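Local coordinates for putative modification methylase (PDB 2ZIG), which probably transfers a methyl group from S-adenosyl-L-methionine to the N4 atom of cytosine in DNA, as a modification methylase of the N(4) subfamily, at residues 24-29 against 268-273; 93-98 against 121-126; 170-175 against 226-231. All coordinates share one frame; numbering follows the deposited sequence.

Contact 1: residues 24-29 against 268-273; sequences LHVGDA and RYAQLA
L24 presses on A270 and A273, and V26 on A270, where helix 267-280 runs over strand 22-26 in the Rossmann-like sheet of this methyltransferase. The helix belongs to a beta-alpha-beta crossover: it leaves strand 259-264, passes over strand 22-26 and returns the chain to strand 286-289. Strand 24-26 and helix 268-273 run nearly antiparallel, at 163°, with their axes 9.2 Å apart, a close fit that small helical residues permit. From L24 the CB already points at the helix. CG lies anti to the backbone N (chi1 -161°), and CD1 carries the branch on outward, away from CA. That one methyl does the touching: it lies against A270 CB at 3.6 Å and A273 CB at 3.7 Å, resting on two positions one helical turn apart. CD2 stays farther off, and neighbouring strands pack on the same side chain through L286 and E264, the latter an S-adenosyl-L-methionine-binding residue. H25, between the two contact residues, faces the other way and meets the ring of F36. Past the strand, D28 caps helix 29-34 through OD1 to E31 N, and D28 and A29 are themselves S-adenosyl-L-methionine-binding residues. Back at the helix, A270 CB has a second neighbour beside the leucine methyl: V26 CG2, the branch anti to the valine carbonyl carbon, at 3.6 Å.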
loop_
_atom_site.group_PDB
_atom_site.type_symbol
_atom_site.label_atom_id
_atom_site.label_comp_id
_atom_site.label_asym_id
_atom_site.label_seq_id
_atom_site.Cartn_x
_atom_site.Cartn_y
_atom_site.Cartn_z
ATOM N N LEU B 24 30.941 -0.809 -5.282
ATOM C CA LEU B 24 30.181 -0.938 -4.054
ATOM C C LEU B 24 30.978 -0.166 -3.001
ATOM O O LEU B 24 32.125 -0.514 -2.702
ATOM C CB LEU B 24 30.066 -2.409 -3.642
ATOM C CG LEU B 24 28.968 -2.829 -2.654
ATOM C CD1 LEU B 24 29.399 -4.101 -1.951
ATOM C CD2 LEU B 24 28.708 -1.758 -1.635
ATOM N N HIS B 25 30.387 0.894 -2.463
ATOM C CA HIS B 25 31.060 1.692 -1.443
ATOM C C HIS B 25 30.680 1.180 -0.069
ATOM O O HIS B 25 29.525 0.815 0.178
ATOM C CB HIS B 25 30.658 3.158 -1.548
ATOM C CG HIS B 25 31.106 3.821 -2.808
ATOM N ND1 HIS B 25 32.205 4.651 -2.861
ATOM C CD2 HIS B 25 30.598 3.784 -4.062
ATOM C CE1 HIS B 25 32.353 5.100 -4.094
ATOM N NE2 HIS B 25 31.391 4.589 -4.843
ATOM N N VAL B 26 31.653 1.151 0.829
ATOM C CA VAL B 26 31.393 0.691 2.183
ATOM C C VAL B 26 31.346 1.904 3.082
ATOM O O VAL B 26 32.331 2.620 3.209
ATOM C CB VAL B 26 32.489 -0.259 2.680
ATOM C CG1 VAL B 26 32.209 -0.662 4.119
ATOM C CG2 VAL B 26 32.550 -1.483 1.788
ATOM N N GLY B 27 30.191 2.138 3.693
ATOM C CA GLY B 27 30.046 3.280 4.575
ATOM C C GLY B 27 28.605 3.618 4.902
ATOM O O GLY B 27 27.714 2.767 4.850
ATOM N N ASP B 28 28.381 4.879 5.248
ATOM C CA ASP B 28 27.054 5.356 5.586
ATOM C C ASP B 28 26.363 5.886 4.339
ATOM O O ASP B 28 26.851 6.814 3.696
ATOM C CB ASP B 28 27.152 6.449 6.644
ATOM C CG ASP B 28 25.814 7.058 6.967
ATOM O OD1 ASP B 28 25.450 8.073 6.339
ATOM O OD2 ASP B 28 25.122 6.507 7.842
ATOM N N ALA B 29 25.220 5.283 4.017
ATOM C CA ALA B 29 24.425 5.632 2.840
ATOM C C ALA B 29 24.295 7.129 2.550
ATOM O O ALA B 29 24.593 7.580 1.443
ATOM C CB ALA B 29 23.041 5.007 2.962
ATOM N N ARG B 268 31.510 -6.699 6.148
ATOM C CA ARG B 268 31.396 -8.154 6.039
ATOM C C ARG B 268 30.523 -8.505 4.835
ATOM O O ARG B 268 30.905 -9.315 3.989
ATOM C CB ARG B 268 30.769 -8.738 7.306
ATOM C CG ARG B 268 31.447 -10.015 7.777
ATOM C CD ARG B 268 30.656 -11.284 7.520
ATOM N NE ARG B 268 29.560 -11.435 8.470
ATOM C CZ ARG B 268 28.786 -12.513 8.558
ATOM N NH1 ARG B 268 28.992 -13.552 7.752
ATOM N NH2 ARG B 268 27.791 -12.540 9.435
ATOM N N TYR B 269 29.355 -7.872 4.770
ATOM C CA TYR B 269 28.381 -8.086 3.706
ATOM C C TYR B 269 28.887 -7.611 2.353
ATOM O O TYR B 269 28.620 -8.238 1.332
ATOM C CB TYR B 269 27.077 -7.360 4.055
ATOM C CG TYR B 269 26.395 -7.893 5.303
ATOM C CD1 TYR B 269 25.450 -7.125 5.989
ATOM C CD2 TYR B 269 26.679 -9.171 5.782
ATOM C CE1 TYR B 269 24.807 -7.621 7.124
ATOM C CE2 TYR B 269 26.042 -9.677 6.911
ATOM C CZ TYR B 269 25.109 -8.898 7.576
ATOM O OH TYR B 269 24.483 -9.407 8.690
ATOM N N ALA B 270 29.606 -6.495 2.342
ATOM C CA ALA B 270 30.151 -5.981 1.092
ATOM C C ALA B 270 31.112 -7.018 0.527
ATOM O O ALA B 270 31.192 -7.200 -0.683
ATOM C CB ALA B 270 30.878 -4.655 1.330
ATOM N N GLN B 271 31.831 -7.708 1.408
ATOM C CA GLN B 271 32.778 -8.735 0.972
ATOM C C GLN B 271 32.013 -9.933 0.429
ATOM O O GLN B 271 32.464 -10.603 -0.496
ATOM C CB GLN B 271 33.662 -9.192 2.132
ATOM C CG GLN B 271 35.146 -9.141 1.839
ATOM C CD GLN B 271 35.529 -9.829 0.542
ATOM O OE1 GLN B 271 35.282 -11.021 0.351
ATOM N NE2 GLN B 271 36.141 -9.078 -0.356
ATOM N N LEU B 272 30.859 -10.211 1.022
ATOM C CA LEU B 272 30.037 -11.314 0.558
ATOM C C LEU B 272 29.502 -10.904 -0.809
ATOM O O LEU B 272 29.421 -11.713 -1.734
ATOM C CB LEU B 272 28.885 -11.567 1.534
ATOM C CG LEU B 272 29.278 -12.127 2.907
ATOM C CD1 LEU B 272 28.037 -12.286 3.765
ATOM C CD2 LEU B 272 29.983 -13.473 2.740
ATOM N N ALA B 273 29.153 -9.629 -0.922
ATOM C CA ALA B 273 28.637 -9.074 -2.162
ATOM C C ALA B 273 29.631 -9.264 -3.302
ATOM O O ALA B 273 29.266 -9.729 -4.383
ATOM C CB ALA B 273 28.338 -7.595 -1.978
#

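Contact 2: residues 93-98 against 121-126; sequences LVIVVG and VRCRKL
C123 offers its sulfur to two methyls of strand 91-97, and that is the whole of the direct contact. SG sits 4.3 Å from L93 CD2 and 4.5 Å from I95 CD1, so this is light apolar packing rather than a tight fit. The two strand methyls lie side by side, L93 CD2 being 3.6 Å from I95 CD1, and together they give the sulfur a small apolar patch to rest on. I95 gets there because its chain is drawn out straight (chi2 172°), which sends CD1 from the strand toward the helix. L93 does the same from two residues earlier: CD2 is its extended branch, anti to CA, while CD1 (chi2 71°) turns aside.

The next shell fixes these groups. W80 of helix 66-86 packs on L93, I95 and L126, while I119, one turn before C123, also leans on I95 and F128 closes on L93. R122 ties the helix to helix 66-86 with salt bridges from NH1 to D74 and D77, and R124 NH2 reaches D118 of the second subunit. At the far end of the strand, P48 of the family's SPPY signature touches I95 and V97, and S47 OG bonds to V96 O. The contact therefore lays helix 115-125, with helix 66-86 beside it, across one face of the sheet, over strand 91-97 in its place between strands 167-174 and 41-46.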
loop_
_atom_site.group_PDB
_atom_site.type_symbol
_atom_site.label_atom_id
_atom_site.label_comp_id
_atom_site.label_asym_id
_atom_site.label_seq_id
_atom_site.Cartn_x
_atom_site.Cartn_y
_atom_site.Cartn_z
ATOM N N LEU B 93 12.938 6.014 -7.930
ATOM C CA LEU B 93 13.405 5.290 -6.764
ATOM C C LEU B 93 12.373 4.180 -6.526
ATOM O O LEU B 93 11.199 4.453 -6.272
ATOM C CB LEU B 93 13.480 6.235 -5.563
ATOM C CG LEU B 93 13.429 5.652 -4.150
ATOM C CD1 LEU B 93 14.716 4.916 -3.809
ATOM C CD2 LEU B 93 13.193 6.785 -3.177
ATOM N N VAL B 94 12.812 2.933 -6.642
ATOM C CA VAL B 94 11.932 1.781 -6.443
ATOM C C VAL B 94 12.294 1.184 -5.090
ATOM O O VAL B 94 13.453 0.854 -4.845
ATOM C CB VAL B 94 12.146 0.711 -7.541
ATOM C CG1 VAL B 94 11.142 -0.423 -7.378
ATOM C CG2 VAL B 94 11.988 1.335 -8.909
ATOM N N ILE B 95 11.307 1.047 -4.211
ATOM C CA ILE B 95 11.555 0.514 -2.875
ATOM C C ILE B 95 10.720 -0.734 -2.570
ATOM O O ILE B 95 9.487 -0.683 -2.542
ATOM C CB ILE B 95 11.264 1.592 -1.808
ATOM C CG1 ILE B 95 12.033 2.878 -2.149
ATOM C CG2 ILE B 95 11.685 1.096 -0.446
ATOM C CD1 ILE B 95 11.681 4.073 -1.277
ATOM N N VAL B 96 11.400 -1.855 -2.357
ATOM C CA VAL B 96 10.729 -3.114 -2.046
ATOM C C VAL B 96 10.602 -3.160 -0.530
ATOM O O VAL B 96 11.593 -3.318 0.183
ATOM C CB VAL B 96 11.549 -4.308 -2.555
ATOM C CG1 VAL B 96 10.825 -5.613 -2.239
ATOM C CG2 VAL B 96 11.782 -4.160 -4.064
ATOM N N VAL B 97 9.368 -3.005 -0.050
ATOM C CA VAL B 97 9.087 -2.965 1.384
ATOM C C VAL B 97 7.967 -3.889 1.822
ATOM O O VAL B 97 6.900 -3.893 1.222
ATOM C CB VAL B 97 8.609 -1.561 1.844
ATOM C CG1 VAL B 97 9.025 -1.330 3.267
ATOM C CG2 VAL B 97 9.103 -0.492 0.920
ATOM N N GLY B 98 8.211 -4.640 2.892
ATOM C CA GLY B 98 7.188 -5.504 3.447
ATOM C C GLY B 98 6.798 -4.839 4.758
ATOM O O GLY B 98 7.678 -4.351 5.473
ATOM N N VAL B 121 4.228 8.288 1.853
ATOM C CA VAL B 121 3.861 9.623 2.300
ATOM C C VAL B 121 5.084 10.537 2.417
ATOM O O VAL B 121 5.137 11.602 1.808
ATOM C CB VAL B 121 3.122 9.538 3.652
ATOM C CG1 VAL B 121 2.892 10.929 4.229
ATOM C CG2 VAL B 121 1.789 8.822 3.449
ATOM N N ARG B 122 6.078 10.106 3.181
ATOM C CA ARG B 122 7.277 10.906 3.368
ATOM C C ARG B 122 8.006 11.232 2.065
ATOM O O ARG B 122 8.645 12.279 1.961
ATOM C CB ARG B 122 8.209 10.203 4.350
ATOM C CG ARG B 122 7.679 10.207 5.774
ATOM C CD ARG B 122 8.440 9.236 6.647
ATOM N NE ARG B 122 8.114 9.387 8.064
ATOM C CZ ARG B 122 8.768 10.188 8.903
ATOM N NH1 ARG B 122 9.792 10.914 8.471
ATOM N NH2 ARG B 122 8.405 10.255 10.177
ATOM N N CYS B 123 7.910 10.355 1.069
ATOM C CA CYS B 123 8.574 10.602 -0.203
ATOM C C CYS B 123 7.941 11.780 -0.932
ATOM O O CYS B 123 8.621 12.497 -1.660
ATOM C CB CYS B 123 8.549 9.354 -1.095
ATOM S SG CYS B 123 9.875 8.152 -0.737
ATOM N N ARG B 124 6.644 11.986 -0.737
ATOM C CA ARG B 124 5.972 13.111 -1.372
ATOM C C ARG B 124 6.550 14.403 -0.803
ATOM O O ARG B 124 6.875 15.328 -1.546
ATOM C CB ARG B 124 4.478 13.074 -1.092
ATOM C CG ARG B 124 3.722 14.262 -1.667
ATOM C CD ARG B 124 2.397 14.421 -0.959
ATOM N NE ARG B 124 1.732 13.129 -0.890
ATOM C CZ ARG B 124 0.946 12.737 0.103
ATOM N NH1 ARG B 124 0.706 13.531 1.138
ATOM N NH2 ARG B 124 0.424 11.526 0.067
ATOM N N LYS B 125 6.686 14.448 0.520
ATOM C CA LYS B 125 7.227 15.621 1.203
ATOM C C LYS B 125 8.601 15.957 0.647
ATOM O O LYS B 125 9.068 17.086 0.776
ATOM C CB LYS B 125 7.363 15.365 2.707
ATOM C CG LYS B 125 6.198 14.630 3.343
ATOM C CD LYS B 125 4.922 15.440 3.307
ATOM C CE LYS B 125 3.815 14.729 4.072
ATOM N NZ LYS B 125 4.225 14.439 5.481
ATOM N N LEU B 126 9.255 14.968 0.040
ATOM C CA LEU B 126 10.578 15.183 -0.520
ATOM C C LEU B 126 10.555 15.629 -1.980
ATOM O O LEU B 126 11.600 15.941 -2.545
ATOM C CB LEU B 126 11.428 13.920 -0.373
ATOM C CG LEU B 126 11.554 13.375 1.052
ATOM C CD1 LEU B 126 12.602 12.276 1.081
ATOM C CD2 LEU B 126 11.944 14.499 2.014
#

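Contact 3: residues 170-175 against 226-231; sequences ILMQRK and ERLVRM
The helical turn that presents L228 to I170 and M172 is pinned at M231 N, whose N-H is shared between R227 O at 3.0 Å and, weakly, L228 O at 3.1 Å. Helix 222-232 lies on one face of the Rossmann-like methyltransferase sheet and leads into strand 238-241, while strand 167-174 pairs antiparallel with both of its neighbours, 129-137 and 91-97, the reversed strand familiar from this fold. L228 is the helix's single point of touch here. Its CB points at the sheet; with chi2 at 169° CD1 takes the extended position, and the other branch, CD2, turned aside from the chain's line, meets I170 and M172. I170 starts facing the helix and uses its short branch, CG2, at 4.2 Å from L228 CD2. M172 begins less well aimed, but a bend about CB-CG (chi2 -85°) swings the sulfur round and the terminal CE comes forward to meet the same leucine methyl. The spacing is that of ordinary, rather easy apolar packing.

Around this buried patch, V94 of the adjoining strand touches both I170 and L228, and I134 on the other side packs on I170 and M172. The polar faces of the helix are anchored elsewhere: R227 by a salt bridge to D207 and a cation-pi contact with W205, E226 by a salt bridge to R255. At the dimer interface, I163 of the second subunit packs on M231 and I162 of that subunit on R174. The patch finally comes down to three methyls in a triangle: I170 CG2 lies 4.0 Å from M172 CE, and L228 CD2 rests against the pair, 4.3 Å from M172 CE.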
loop_
_atom_site.group_PDB
_atom_site.type_symbol
_atom_site.label_atom_id
_atom_site.label_comp_id
_atom_site.label_asym_id
_atom_site.label_seq_id
_atom_site.Cartn_x
_atom_site.Cartn_y
_atom_site.Cartn_z
ATOM N N ILE B 170 6.050 -2.800 -3.803
ATOM C CA ILE B 170 7.144 -2.271 -4.599
ATOM C C ILE B 170 6.737 -0.857 -4.932
ATOM O O ILE B 170 5.993 -0.624 -5.873
ATOM C CB ILE B 170 7.380 -3.085 -5.885
ATOM C CG1 ILE B 170 7.748 -4.525 -5.511
ATOM C CG2 ILE B 170 8.530 -2.468 -6.693
ATOM C CD1 ILE B 170 7.939 -5.447 -6.712
ATOM N N LEU B 171 7.210 0.077 -4.109
ATOM C CA LEU B 171 6.913 1.496 -4.261
ATOM C C LEU B 171 7.652 2.107 -5.438
ATOM O O LEU B 171 8.809 1.795 -5.685
ATOM C CB LEU B 171 7.279 2.232 -2.975
ATOM C CG LEU B 171 6.635 1.634 -1.717
ATOM C CD1 LEU B 171 7.134 2.360 -0.473
ATOM C CD2 LEU B 171 5.129 1.744 -1.831
ATOM N N MET B 172 6.969 2.982 -6.162
ATOM C CA MET B 172 7.547 3.645 -7.322
ATOM C C MET B 172 7.487 5.153 -7.095
ATOM O O MET B 172 6.405 5.747 -7.064
ATOM C CB MET B 172 6.752 3.272 -8.573
ATOM C CG MET B 172 6.585 1.774 -8.785
ATOM S SD MET B 172 7.971 1.033 -9.643
ATOM C CE MET B 172 7.327 -0.611 -9.986
ATOM N N GLN B 173 8.656 5.761 -6.930
ATOM C CA GLN B 173 8.745 7.191 -6.694
ATOM C C GLN B 173 9.583 7.833 -7.786
ATOM O O GLN B 173 10.795 7.626 -7.851
ATOM C CB GLN B 173 9.358 7.439 -5.321
ATOM C CG GLN B 173 8.550 6.806 -4.195
ATOM C CD GLN B 173 7.146 7.355 -4.126
ATOM O OE1 GLN B 173 6.165 6.611 -4.208
ATOM N NE2 GLN B 173 7.036 8.674 -3.974
ATOM N N ARG B 174 8.928 8.616 -8.639
ATOM C CA ARG B 174 9.601 9.264 -9.757
ATOM C C ARG B 174 9.999 10.707 -9.507
ATOM O O ARG B 174 9.245 11.477 -8.916
ATOM C CB ARG B 174 8.707 9.201 -11.001
ATOM C CG ARG B 174 9.359 9.707 -12.277
ATOM C CD ARG B 174 8.556 9.302 -13.508
ATOM N NE ARG B 174 7.223 9.900 -13.527
ATOM C CZ ARG B 174 6.265 9.570 -14.390
ATOM N NH1 ARG B 174 5.081 10.164 -14.336
ATOM N NH2 ARG B 174 6.483 8.637 -15.305
ATOM N N LYS B 175 11.202 11.060 -9.953
ATOM C CA LYS B 175 11.688 12.424 -9.813
ATOM C C LYS B 175 11.179 13.178 -11.029
ATOM O O LYS B 175 11.567 12.879 -12.157
ATOM C CB LYS B 175 13.217 12.477 -9.803
ATOM C CG LYS B 175 13.759 13.909 -9.807
ATOM C CD LYS B 175 15.275 13.951 -9.803
ATOM C CE LYS B 175 15.772 15.385 -9.758
ATOM N NZ LYS B 175 17.256 15.461 -9.711
ATOM N N GLU B 226 16.116 -8.153 -11.340
ATOM C CA GLU B 226 16.383 -8.113 -12.775
ATOM C C GLU B 226 15.187 -7.575 -13.541
ATOM O O GLU B 226 15.339 -6.841 -14.504
ATOM C CB GLU B 226 16.756 -9.499 -13.298
ATOM C CG GLU B 226 18.062 -10.010 -12.743
ATOM C CD GLU B 226 18.370 -11.414 -13.201
ATOM O OE1 GLU B 226 17.468 -12.272 -13.106
ATOM O OE2 GLU B 226 19.509 -11.668 -13.644
ATOM N N ARG B 227 13.994 -7.949 -13.106
ATOM C CA ARG B 227 12.770 -7.497 -13.751
ATOM C C ARG B 227 12.655 -5.969 -13.636
ATOM O O ARG B 227 12.325 -5.289 -14.604
ATOM C CB ARG B 227 11.577 -8.200 -13.094
ATOM C CG ARG B 227 10.259 -8.081 -13.825
ATOM C CD ARG B 227 9.191 -9.005 -13.207
ATOM N NE ARG B 227 9.397 -10.420 -13.528
ATOM C CZ ARG B 227 8.524 -11.389 -13.253
ATOM N NH1 ARG B 227 7.374 -11.109 -12.638
ATOM N NH2 ARG B 227 8.779 -12.639 -13.628
ATOM N N LEU B 228 12.950 -5.428 -12.459
ATOM C CA LEU B 228 12.862 -3.984 -12.248
ATOM C C LEU B 228 13.893 -3.235 -13.096
ATOM O O LEU B 228 13.571 -2.231 -13.734
ATOM C CB LEU B 228 13.036 -3.662 -10.758
ATOM C CG LEU B 228 11.871 -4.188 -9.900
ATOM C CD1 LEU B 228 12.203 -4.093 -8.401
ATOM C CD2 LEU B 228 10.601 -3.383 -10.235
ATOM N N VAL B 229 15.126 -3.735 -13.118
ATOM C CA VAL B 229 16.169 -3.107 -13.915
ATOM C C VAL B 229 15.730 -3.041 -15.380
ATOM O O VAL B 229 15.804 -1.986 -16.011
ATOM C CB VAL B 229 17.503 -3.887 -13.824
ATOM C CG1 VAL B 229 18.510 -3.330 -14.835
ATOM C CG2 VAL B 229 18.080 -3.776 -12.423
ATOM N N ARG B 230 15.255 -4.163 -15.916
ATOM C CA ARG B 230 14.824 -4.212 -17.313
ATOM C C ARG B 230 13.649 -3.297 -17.614
ATOM O O ARG B 230 13.515 -2.801 -18.733
ATOM C CB ARG B 230 14.457 -5.644 -17.704
ATOM C CG ARG B 230 15.606 -6.634 -17.548
ATOM C CD ARG B 230 15.194 -8.002 -18.022
ATOM N NE ARG B 230 14.786 -7.969 -19.423
ATOM C CZ ARG B 230 14.139 -8.951 -20.033
ATOM N NH1 ARG B 230 13.818 -10.052 -19.359
ATOM N NH2 ARG B 230 13.818 -8.834 -21.317
ATOM N N MET B 231 12.802 -3.071 -16.614
ATOM C CA MET B 231 11.624 -2.230 -16.792
ATOM C C MET B 231 11.854 -0.739 -16.606
ATOM O O MET B 231 11.181 0.070 -17.232
ATOM C CB MET B 231 10.520 -2.632 -15.811
ATOM C CG MET B 231 9.955 -4.021 -15.969
ATOM S SD MET B 231 8.975 -4.394 -14.492
ATOM C CE MET B 231 7.542 -3.230 -14.702
#

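From the N terminus, 24-29 opens the longest loop, which waits for 268-273 to close contact 1; nearly the whole sheet is built in between. Nested inside it, contact 2 closes with 121-126 before contact 3 opens at 170 and closes with 226-231, so those two follow in series and nothing crosses. Strands 91-97 and 167-174 are neighbours, joined by bonds such as L93 N to Q173 O at 2.7 Å. Contacts 2 and 3 put helices 115-125 and 222-232 on opposite faces of that pair, while contact 1, its centre about 23 Å from that of contact 2 and about 22 Å from that of contact 3, anchors a helix at the S-adenosyl-L-methionine-binding side of the same sheet.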